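Local atomic coordinates of insecticidal crystal protein Cry7Cal (Bacillus thuringiensis, PDB entry 5ZI1), a protein that acts as an insecticidal toxin active against locusts, a delta endotoxin that probably binds receptors and, as in its relatives, probably inserts into gut-cell membranes. Residues G38-V43 with L152-N157; F312-G317 with T368-V373; Y324-T329 with R513-E518. All coordinates share one frame; numbering follows the deposited sequence.

The three contacts sample the three-part architecture of a delta endotoxin. Interaction 1 lies wholly in the N-terminal helical bundle and closes before the others open along the chain. Interaction 2 joins two antiparallel sheets of the middle domain, its centre about 51 Å from that of interaction 1 and on the opposite side of the chain's centre. Interaction 3 ties the middle domain to the C-terminal one, its centre about 40 Å from that of interaction 2 and 34 Å from that of interaction 1. The segments of the last two alternate: 312-317, 324-329, 368-373, 513-518. Interactions 1 and 2 thus lie inside the first and second domains, while interaction 3 joins the second to the third.

Interaction 1: residues G38-V43 with L152-N157; sequences GLFTEV and LFLLKN
F40 and F153 fill the gap between two nearly antiparallel helices, 33-47 and 141-165, in the alpha-helical bundle that forms the N-terminal domain of delta endotoxins. The short segments' axes approach no closer than 12.7 Å, so large side chains must span the distance, and phenylalanine suits both places: it is long, flat and wholly apolar. F153 leaves its helix toward the other one, its CG anti to the backbone N (chi1 167°). The first torsion of F40 is unusual, its CG standing away from a staggered position (chi1 -91°). F153 CE2, a rim atom, lies over one face of the F40 ring, offset toward the rim, and is 3.3 Å from F40 CZ. The two ring planes stand at 45°, an oblique pairing that is neither a stack nor an edge-to-face contact. L39 completes the apolar patch. It meets F153 tip to tip: one branch, CD2, touches CZ and CE1 at the end of the ring, with L39 CD2 at 3.4 Å from F153 CZ. L154 adds a looser touch, L154 CD1 to F40 CZ at 4.1 Å, while its side chain also packs on helices 73-101 and 107-127, as expected of a residue on a helix surrounded by others. The one polar side chain taking part in the contact is N157, which reaches toward F40 tip to tip with its amide plane nearly perpendicular to the ring. A buried asparagine needs partners, and its OD1 has one in the hydroxyl of Y93, on helix 73-101. The same oxygen lies near the plane of F40, at the ring's edge, where the aromatic hydrogens carry a slight positive charge. Its nearest ring atom is F40 CE2, 3.3 Å from N157 OD1.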
loop_
_atom_site.group_PDB
_atom_site.type_symbol
_atom_site.label_atom_id
_atom_site.label_comp_id
_atom_site.label_asym_id
_atom_site.label_seq_id
_atom_site.Cartn_x
_atom_site.Cartn_y
_atom_site.Cartn_z
ATOM N N GLY A 38 11.633 -11.485 19.272
ATOM C CA GLY A 38 12.467 -10.813 18.292
ATOM C C GLY A 38 11.734 -9.705 17.566
ATOM O O GLY A 38 12.312 -8.652 17.275
ATOM N N LEU A 39 10.451 -9.922 17.262
ATOM C CA LEU A 39 9.660 -8.867 16.637
ATOM C C LEU A 39 9.532 -7.658 17.560
ATOM O O LEU A 39 9.706 -6.513 17.130
ATOM C CB LEU A 39 8.281 -9.393 16.244
ATOM C CG LEU A 39 7.414 -8.305 15.608
ATOM C CD1 LEU A 39 8.103 -7.787 14.371
ATOM C CD2 LEU A 39 6.028 -8.790 15.262
ATOM N N PHE A 40 9.238 -7.894 18.839
ATOM C CA PHE A 40 9.108 -6.789 19.780
ATOM C C PHE A 40 10.403 -5.984 19.863
ATOM O O PHE A 40 10.402 -4.765 19.671
ATOM C CB PHE A 40 8.712 -7.313 21.155
ATOM C CG PHE A 40 7.217 -7.382 21.392
ATOM C CD1 PHE A 40 6.466 -6.223 21.536
ATOM C CD2 PHE A 40 6.575 -8.616 21.514
ATOM C CE1 PHE A 40 5.096 -6.293 21.766
ATOM C CE2 PHE A 40 5.210 -8.703 21.753
ATOM C CZ PHE A 40 4.464 -7.544 21.882
ATOM N N THR A 41 11.527 -6.656 20.146
ATOM C CA THR A 41 12.807 -5.954 20.250
ATOM C C THR A 41 13.147 -5.219 18.960
ATOM O O THR A 41 13.592 -4.068 18.990
ATOM C CB THR A 41 13.927 -6.931 20.596
ATOM O OG1 THR A 41 14.003 -7.927 19.570
ATOM C CG2 THR A 41 13.671 -7.594 21.948
ATOM N N GLU A 42 12.929 -5.870 17.818
ATOM C CA GLU A 42 13.078 -5.205 16.525
ATOM C C GLU A 42 12.209 -3.955 16.446
ATOM O O GLU A 42 12.674 -2.879 16.045
ATOM C CB GLU A 42 12.696 -6.191 15.421
ATOM C CG GLU A 42 13.417 -6.061 14.102
ATOM C CD GLU A 42 13.313 -7.344 13.264
ATOM O OE1 GLU A 42 12.630 -8.310 13.689
ATOM O OE2 GLU A 42 13.926 -7.392 12.180
ATOM N N VAL A 43 10.934 -4.086 16.833
ATOM C CA VAL A 43 9.955 -3.021 16.648
ATOM C C VAL A 43 10.226 -1.866 17.600
ATOM O O VAL A 43 10.043 -0.694 17.243
ATOM C CB VAL A 43 8.526 -3.579 16.816
ATOM C CG1 VAL A 43 7.538 -2.485 17.199
ATOM C CG2 VAL A 43 8.075 -4.243 15.529
ATOM N N LEU A 152 -3.185 -3.656 18.679
ATOM C CA LEU A 152 -3.780 -4.843 18.074
ATOM C C LEU A 152 -2.827 -6.027 18.131
ATOM O O LEU A 152 -3.240 -7.165 18.427
ATOM C CB LEU A 152 -4.170 -4.543 16.626
ATOM C CG LEU A 152 -5.320 -3.545 16.567
ATOM C CD1 LEU A 152 -5.663 -3.200 15.141
ATOM C CD2 LEU A 152 -6.495 -4.160 17.284
ATOM N N PHE A 153 -1.543 -5.771 17.859
ATOM C CA PHE A 153 -0.542 -6.821 17.889
ATOM C C PHE A 153 -0.310 -7.325 19.302
ATOM O O PHE A 153 -0.161 -8.536 19.522
ATOM C CB PHE A 153 0.764 -6.308 17.292
ATOM C CG PHE A 153 1.923 -7.206 17.549
ATOM C CD1 PHE A 153 1.957 -8.479 17.000
ATOM C CD2 PHE A 153 2.964 -6.799 18.358
ATOM C CE1 PHE A 153 3.019 -9.324 17.243
ATOM C CE2 PHE A 153 4.033 -7.643 18.599
ATOM C CZ PHE A 153 4.057 -8.905 18.044
ATOM N N LEU A 154 -0.249 -6.412 20.273
ATOM C CA LEU A 154 -0.151 -6.832 21.665
ATOM C C LEU A 154 -1.328 -7.727 22.058
ATOM O O LEU A 154 -1.155 -8.692 22.807
ATOM C CB LEU A 154 -0.087 -5.617 22.577
ATOM C CG LEU A 154 -0.034 -5.989 24.056
ATOM C CD1 LEU A 154 1.264 -6.665 24.333
ATOM C CD2 LEU A 154 -0.259 -4.800 25.003
ATOM N N LEU A 155 -2.533 -7.416 21.570
ATOM C CA LEU A 155 -3.699 -8.187 21.972
ATOM C C LEU A 155 -3.609 -9.608 21.440
ATOM O O LEU A 155 -4.092 -10.543 22.090
ATOM C CB LEU A 155 -4.983 -7.487 21.497
ATOM C CG LEU A 155 -5.425 -6.305 22.376
ATOM C CD1 LEU A 155 -6.362 -5.327 21.667
ATOM C CD2 LEU A 155 -6.064 -6.874 23.656
ATOM N N LYS A 156 -2.953 -9.790 20.287
ATOM C CA LYS A 156 -2.719 -11.132 19.765
ATOM C C LYS A 156 -2.001 -12.006 20.786
ATOM O O LYS A 156 -2.260 -13.211 20.871
ATOM C CB LYS A 156 -1.910 -11.056 18.465
ATOM C CG LYS A 156 -1.553 -12.413 17.866
ATOM C CD LYS A 156 -0.843 -12.270 16.515
ATOM C CE LYS A 156 -0.289 -13.604 16.027
ATOM N NZ LYS A 156 0.019 -13.606 14.572
ATOM N N ASN A 157 -1.097 -11.419 21.574
ATOM C CA ASN A 157 -0.331 -12.220 22.523
ATOM C C ASN A 157 -1.246 -12.984 23.488
ATOM O O ASN A 157 -0.947 -14.127 23.852
ATOM C CB ASN A 157 0.658 -11.333 23.284
ATOM C CG ASN A 157 1.875 -10.920 22.430
ATOM O OD1 ASN A 157 2.983 -10.793 22.945
ATOM N ND2 ASN A 157 1.661 -10.691 21.139
#

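Interaction 2: residues F312-G317 with T368-V373; sequences FAIWTG and TWYQAV
Y370 lies against F312 and I314 where two strands meet almost at right angles, the segment axes turned 94° and only 5.3 Å apart. Followed outward, Y370 begins with CB, which sits near the plane of the F312 ring at its edge, 3.7 Å from F312 CE1. CG comes next, still beside F312 CE1 and CZ. The ring then divides its contacts: Y370 CD2 keeps to F312 CZ at 3.8 Å, whereas Y370 CD1 lies 3.7 Å from I314 CD1. Y370 CE1 grazes that same methyl, and by CZ and OH the tyrosine has passed beyond both partners. F312 CG lies between the backbone N and the carbonyl carbon (chi1 54°), and the ring meets Y370 CB at its edge. At the crossing itself the backbones come so close that a small residue is apt: A372 CB rests 3.3 Å from A313 O. Further on, W315 brings the N-H of its indole to the other strand, W315 NE1 donating to V373 O at 2.8 Å. The oxygen lies close to the indole plane, at its edge, while V373 CB and CG1 touch W315 NE1, CE2 and CZ2. A water fills out the polar link, accepting from W315 N and donating to Q371 O, with a weak third bond from V373 N. Strands 312-324 and 369-382 belong to different four-stranded antiparallel sheets, each in the order 3-2-1-4 of a Greek key, and such near-perpendicular crossing of strands from two sheets fits the beta-prism middle domain of delta endotoxins.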
loop_
_atom_site.group_PDB
_atom_site.type_symbol
_atom_site.label_atom_id
_atom_site.label_comp_id
_atom_site.label_asym_id
_atom_site.label_seq_id
_atom_site.Cartn_x
_atom_site.Cartn_y
_atom_site.Cartn_z
ATOM N N PHE A 312 16.522 22.879 -26.472
ATOM C CA PHE A 312 16.287 21.750 -25.572
ATOM C C PHE A 312 15.139 20.910 -26.096
ATOM O O PHE A 312 14.218 21.427 -26.733
ATOM C CB PHE A 312 15.949 22.211 -24.154
ATOM C CG PHE A 312 14.820 23.179 -24.110
ATOM C CD1 PHE A 312 13.500 22.730 -24.039
ATOM C CD2 PHE A 312 15.070 24.549 -24.166
ATOM C CE1 PHE A 312 12.452 23.624 -24.020
ATOM C CE2 PHE A 312 14.020 25.455 -24.130
ATOM C CZ PHE A 312 12.701 24.991 -24.063
ATOM N N ALA A 313 15.193 19.618 -25.795
ATOM C CA ALA A 313 14.122 18.720 -26.188
ATOM C C ALA A 313 12.979 18.790 -25.178
ATOM O O ALA A 313 13.180 19.125 -24.008
ATOM C CB ALA A 313 14.645 17.293 -26.312
ATOM N N ILE A 314 11.764 18.516 -25.674
ATOM C CA ILE A 314 10.549 18.369 -24.885
ATOM C C ILE A 314 9.827 17.140 -25.414
ATOM O O ILE A 314 9.880 16.841 -26.612
ATOM C CB ILE A 314 9.609 19.595 -24.974
ATOM C CG1 ILE A 314 9.107 19.765 -26.413
ATOM C CG2 ILE A 314 10.276 20.876 -24.457
ATOM C CD1 ILE A 314 8.040 20.833 -26.586
ATOM N N TRP A 315 9.127 16.430 -24.522
ATOM C CA TRP A 315 8.383 15.261 -24.978
ATOM C C TRP A 315 7.198 15.713 -25.810
ATOM O O TRP A 315 6.516 16.672 -25.460
ATOM C CB TRP A 315 7.856 14.406 -23.815
ATOM C CG TRP A 315 8.867 13.870 -22.865
ATOM C CD1 TRP A 315 10.164 14.255 -22.744
ATOM C CD2 TRP A 315 8.656 12.852 -21.885
ATOM N NE1 TRP A 315 10.778 13.542 -21.747
ATOM C CE2 TRP A 315 9.875 12.666 -21.209
ATOM C CE3 TRP A 315 7.559 12.070 -21.525
ATOM C CZ2 TRP A 315 10.025 11.743 -20.184
ATOM C CZ3 TRP A 315 7.711 11.148 -20.508
ATOM C CH2 TRP A 315 8.932 10.992 -19.850
ATOM N N THR A 316 6.956 15.018 -26.920
ATOM C CA THR A 316 5.708 15.203 -27.651
ATOM C C THR A 316 4.641 14.200 -27.213
ATOM O O THR A 316 3.439 14.470 -27.344
ATOM C CB THR A 316 5.963 15.052 -29.149
ATOM O OG1 THR A 316 6.339 13.698 -29.427
ATOM C CG2 THR A 316 7.119 15.980 -29.605
ATOM N N GLY A 317 5.061 13.038 -26.725
ATOM C CA GLY A 317 4.135 12.008 -26.295
ATOM C C GLY A 317 4.914 10.889 -25.644
ATOM O O GLY A 317 6.148 10.887 -25.628
ATOM N N THR A 368 6.017 31.251 -25.780
ATOM C CA THR A 368 5.181 30.158 -25.312
ATOM C C THR A 368 5.872 29.527 -24.113
ATOM O O THR A 368 6.971 29.932 -23.724
ATOM C CB THR A 368 4.917 29.127 -26.413
ATOM O OG1 THR A 368 3.949 28.183 -25.944
ATOM C CG2 THR A 368 6.196 28.396 -26.794
ATOM N N TRP A 369 5.221 28.530 -23.513
ATOM C CA TRP A 369 5.637 27.984 -22.225
ATOM C C TRP A 369 5.931 26.498 -22.407
ATOM O O TRP A 369 5.010 25.693 -22.577
ATOM C CB TRP A 369 4.551 28.245 -21.182
ATOM C CG TRP A 369 4.966 28.040 -19.765
ATOM C CD1 TRP A 369 6.135 27.498 -19.324
ATOM C CD2 TRP A 369 4.205 28.374 -18.592
ATOM N NE1 TRP A 369 6.152 27.472 -17.947
ATOM C CE2 TRP A 369 4.975 27.999 -17.475
ATOM C CE3 TRP A 369 2.947 28.949 -18.379
ATOM C CZ2 TRP A 369 4.527 28.180 -16.162
ATOM C CZ3 TRP A 369 2.509 29.136 -17.071
ATOM C CH2 TRP A 369 3.297 28.757 -15.983
ATOM N N TYR A 370 7.212 26.139 -22.406
ATOM C CA TYR A 370 7.668 24.773 -22.620
ATOM C C TYR A 370 7.963 24.086 -21.295
ATOM O O TYR A 370 8.453 24.706 -20.349
ATOM C CB TYR A 370 8.939 24.741 -23.487
ATOM C CG TYR A 370 8.734 25.172 -24.926
ATOM C CD1 TYR A 370 7.914 24.442 -25.776
ATOM C CD2 TYR A 370 9.380 26.301 -25.440
ATOM C CE1 TYR A 370 7.723 24.823 -27.087
ATOM C CE2 TYR A 370 9.201 26.688 -26.747
ATOM C CZ TYR A 370 8.375 25.947 -27.571
ATOM O OH TYR A 370 8.188 26.324 -28.883
ATOM N N GLN A 371 7.683 22.785 -21.237
ATOM C CA GLN A 371 8.094 21.953 -20.113
ATOM C C GLN A 371 8.954 20.835 -20.670
ATOM O O GLN A 371 8.599 20.222 -21.685
ATOM C CB GLN A 371 6.888 21.389 -19.354
ATOM C CG GLN A 371 5.756 22.360 -19.223
ATOM C CD GLN A 371 5.971 23.398 -18.137
ATOM O OE1 GLN A 371 6.825 23.253 -17.248
ATOM N NE2 GLN A 371 5.179 24.454 -18.194
ATOM N N ALA A 372 10.086 20.576 -20.023
ATOM C CA ALA A 372 11.095 19.713 -20.617
ATOM C C ALA A 372 11.590 18.696 -19.602
ATOM O O ALA A 372 11.914 19.050 -18.463
ATOM C CB ALA A 372 12.271 20.550 -21.161
ATOM N N VAL A 373 11.651 17.438 -20.027
ATOM C CA VAL A 373 12.380 16.394 -19.316
ATOM C C VAL A 373 13.403 15.811 -20.288
ATOM O O VAL A 373 13.145 14.778 -20.927
ATOM C CB VAL A 373 11.430 15.315 -18.770
ATOM C CG1 VAL A 373 12.232 14.249 -18.045
ATOM C CG2 VAL A 373 10.360 15.955 -17.838
HETATM O O HOH W 1 8.753 17.572 -21.852
#

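Interaction 3: residues Y324-T329 with R513-E518; sequences YTKSTT and RLSFSE
K326 and R513 meet through bends in two long side chains. In R513 the chain runs extended from CG to NE, and chi4 of 89° then turns NH1 and NH2 out of that line; in K326 the chain bends at chi3 (88°), and CD, CE and NZ all lie near S515 OG. K326 occupies the third position of the type II turn Y324-S327 with left-handed backbone torsions, and its carbonyl is left facing R513. There R513 NH1 donates to K326 O at 2.8 Å; the donor lies in the carbonyl plane. R513 CD touches K326 O at 3.3 Å, and the side chains cross obliquely, with K326 CB and R513 CB 3.6 Å apart. Arginine suits this place because apolar methylenes and a donor tip are needed at once. The lysine tip reaches S515 in a weak bond, K326 NZ to S515 OG 3.3 Å; that hydroxyl is also hydrogen-bonded to D460 O, and NZ has a long, weak ion pair with E574. The latter would help offset two like charges, K326 NZ and R513 NE, 6.4 Å apart. Water joins the two loops as well: one molecule donates to T325 O and accepts from R513 N, and another accepts a hydrogen bond from R513 NH1 at 2.7 Å. R513 also makes a cation-pi contact with F477. The contact lies at the surface, where the loop between strands 312-324 and 331-336 of the middle domain meets the loop between strands 508-513 and 521-530 of the C-terminal beta domain.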
loop_
_atom_site.group_PDB
_atom_site.type_symbol
_atom_site.label_atom_id
_atom_site.label_comp_id
_atom_site.label_asym_id
_atom_site.label_seq_id
_atom_site.Cartn_x
_atom_site.Cartn_y
_atom_site.Cartn_z
ATOM N N TYR A 324 -0.886 -8.032 -17.207
ATOM C CA TYR A 324 -1.493 -8.531 -15.980
ATOM C C TYR A 324 -0.660 -9.681 -15.426
ATOM O O TYR A 324 0.293 -10.138 -16.049
ATOM C CB TYR A 324 -2.928 -8.984 -16.232
ATOM C CG TYR A 324 -3.837 -7.847 -16.646
ATOM C CD1 TYR A 324 -3.826 -6.634 -15.959
ATOM C CD2 TYR A 324 -4.712 -7.984 -17.718
ATOM C CE1 TYR A 324 -4.655 -5.599 -16.331
ATOM C CE2 TYR A 324 -5.548 -6.947 -18.102
ATOM C CZ TYR A 324 -5.515 -5.762 -17.401
ATOM O OH TYR A 324 -6.346 -4.732 -17.776
ATOM N N THR A 325 -1.011 -10.141 -14.231
ATOM C CA THR A 325 -0.211 -11.172 -13.578
ATOM C C THR A 325 -0.327 -12.498 -14.328
ATOM O O THR A 325 -1.436 -12.940 -14.645
ATOM C CB THR A 325 -0.660 -11.360 -12.133
ATOM O OG1 THR A 325 -0.671 -10.088 -11.443
ATOM C CG2 THR A 325 0.279 -12.311 -11.439
ATOM N N LYS A 326 0.828 -13.124 -14.634
ATOM C CA LYS A 326 0.887 -14.419 -15.339
ATOM C C LYS A 326 0.046 -14.431 -16.615
ATOM O O LYS A 326 -0.528 -15.455 -16.992
ATOM C CB LYS A 326 0.471 -15.581 -14.424
ATOM C CG LYS A 326 1.541 -15.969 -13.404
ATOM C CD LYS A 326 1.483 -17.448 -13.055
ATOM C CE LYS A 326 2.321 -18.305 -14.003
ATOM N NZ LYS A 326 2.133 -19.776 -13.736
ATOM N N SER A 327 -0.055 -13.288 -17.272
ATOM C CA SER A 327 -0.612 -13.177 -18.609
ATOM C C SER A 327 0.442 -12.504 -19.483
ATOM O O SER A 327 1.281 -11.748 -18.980
ATOM C CB SER A 327 -1.924 -12.380 -18.596
ATOM O OG SER A 327 -2.399 -12.126 -19.905
ATOM N N THR A 328 0.428 -12.811 -20.788
ATOM C CA THR A 328 1.345 -12.167 -21.730
ATOM C C THR A 328 0.667 -11.110 -22.589
ATOM O O THR A 328 1.369 -10.351 -23.271
ATOM C CB THR A 328 2.013 -13.188 -22.679
ATOM O OG1 THR A 328 1.021 -13.786 -23.527
ATOM C CG2 THR A 328 2.801 -14.265 -21.915
ATOM N N THR A 329 -0.665 -11.083 -22.613
ATOM C CA THR A 329 -1.396 -10.026 -23.305
ATOM C C THR A 329 -0.905 -8.655 -22.850
ATOM O O THR A 329 -0.604 -8.435 -21.675
ATOM C CB THR A 329 -2.905 -10.169 -23.040
ATOM O OG1 THR A 329 -3.310 -11.510 -23.322
ATOM C CG2 THR A 329 -3.718 -9.228 -23.919
ATOM N N ARG A 513 -4.145 -17.057 -12.657
ATOM C CA ARG A 513 -3.189 -18.149 -12.815
ATOM C C ARG A 513 -2.381 -18.294 -11.538
ATOM O O ARG A 513 -1.915 -17.300 -10.981
ATOM C CB ARG A 513 -2.244 -17.931 -14.002
ATOM C CG ARG A 513 -2.934 -17.946 -15.350
ATOM C CD ARG A 513 -1.997 -18.360 -16.509
ATOM N NE ARG A 513 -2.800 -18.642 -17.696
ATOM C CZ ARG A 513 -3.134 -17.733 -18.605
ATOM N NH1 ARG A 513 -2.696 -16.485 -18.484
ATOM N NH2 ARG A 513 -3.889 -18.071 -19.644
ATOM N N LEU A 514 -2.207 -19.528 -11.087
ATOM C CA LEU A 514 -1.471 -19.807 -9.865
ATOM C C LEU A 514 -0.201 -20.576 -10.202
ATOM O O LEU A 514 -0.111 -21.225 -11.242
ATOM C CB LEU A 514 -2.330 -20.603 -8.864
ATOM C CG LEU A 514 -3.632 -20.013 -8.297
ATOM C CD1 LEU A 514 -3.434 -18.642 -7.636
ATOM C CD2 LEU A 514 -4.688 -19.910 -9.367
ATOM N N SER A 515 0.791 -20.483 -9.315
ATOM C CA SER A 515 2.069 -21.167 -9.466
ATOM C C SER A 515 2.255 -22.085 -8.275
ATOM O O SER A 515 2.222 -21.623 -7.132
ATOM C CB SER A 515 3.251 -20.189 -9.540
ATOM O OG SER A 515 3.200 -19.373 -10.691
ATOM N N PHE A 516 2.475 -23.370 -8.543
ATOM C CA PHE A 516 2.850 -24.318 -7.506
ATOM C C PHE A 516 3.712 -25.402 -8.138
ATOM O O PHE A 516 3.669 -25.618 -9.352
ATOM C CB PHE A 516 1.616 -24.920 -6.816
ATOM C CG PHE A 516 0.463 -25.155 -7.744
ATOM C CD1 PHE A 516 0.355 -26.342 -8.450
ATOM C CD2 PHE A 516 -0.513 -24.190 -7.907
ATOM C CE1 PHE A 516 -0.716 -26.564 -9.307
ATOM C CE2 PHE A 516 -1.585 -24.390 -8.764
ATOM C CZ PHE A 516 -1.690 -25.582 -9.466
ATOM N N SER A 517 4.515 -26.070 -7.302
ATOM C CA SER A 517 5.355 -27.174 -7.775
ATOM C C SER A 517 4.535 -28.458 -7.858
ATOM O O SER A 517 4.244 -28.961 -8.948
ATOM C CB SER A 517 6.562 -27.368 -6.846
ATOM O OG SER A 517 7.368 -26.202 -6.758
ATOM N N GLU A 518 4.151 -28.987 -6.705
ATOM C CA GLU A 518 3.358 -30.192 -6.539
ATOM C C GLU A 518 1.871 -29.857 -6.501
ATOM O O GLU A 518 1.487 -28.698 -6.303
ATOM C CB GLU A 518 3.767 -30.908 -5.245
ATOM C CG GLU A 518 5.248 -30.854 -4.957
ATOM C CD GLU A 518 5.915 -32.208 -5.140
ATOM O OE1 GLU A 518 7.162 -32.264 -5.177
ATOM O OE2 GLU A 518 5.210 -33.236 -5.244
HETATM O O HOH W 2 -3.184 -14.318 -12.459
HETATM O O HOH W 3 -3.593 -15.243 -20.701
#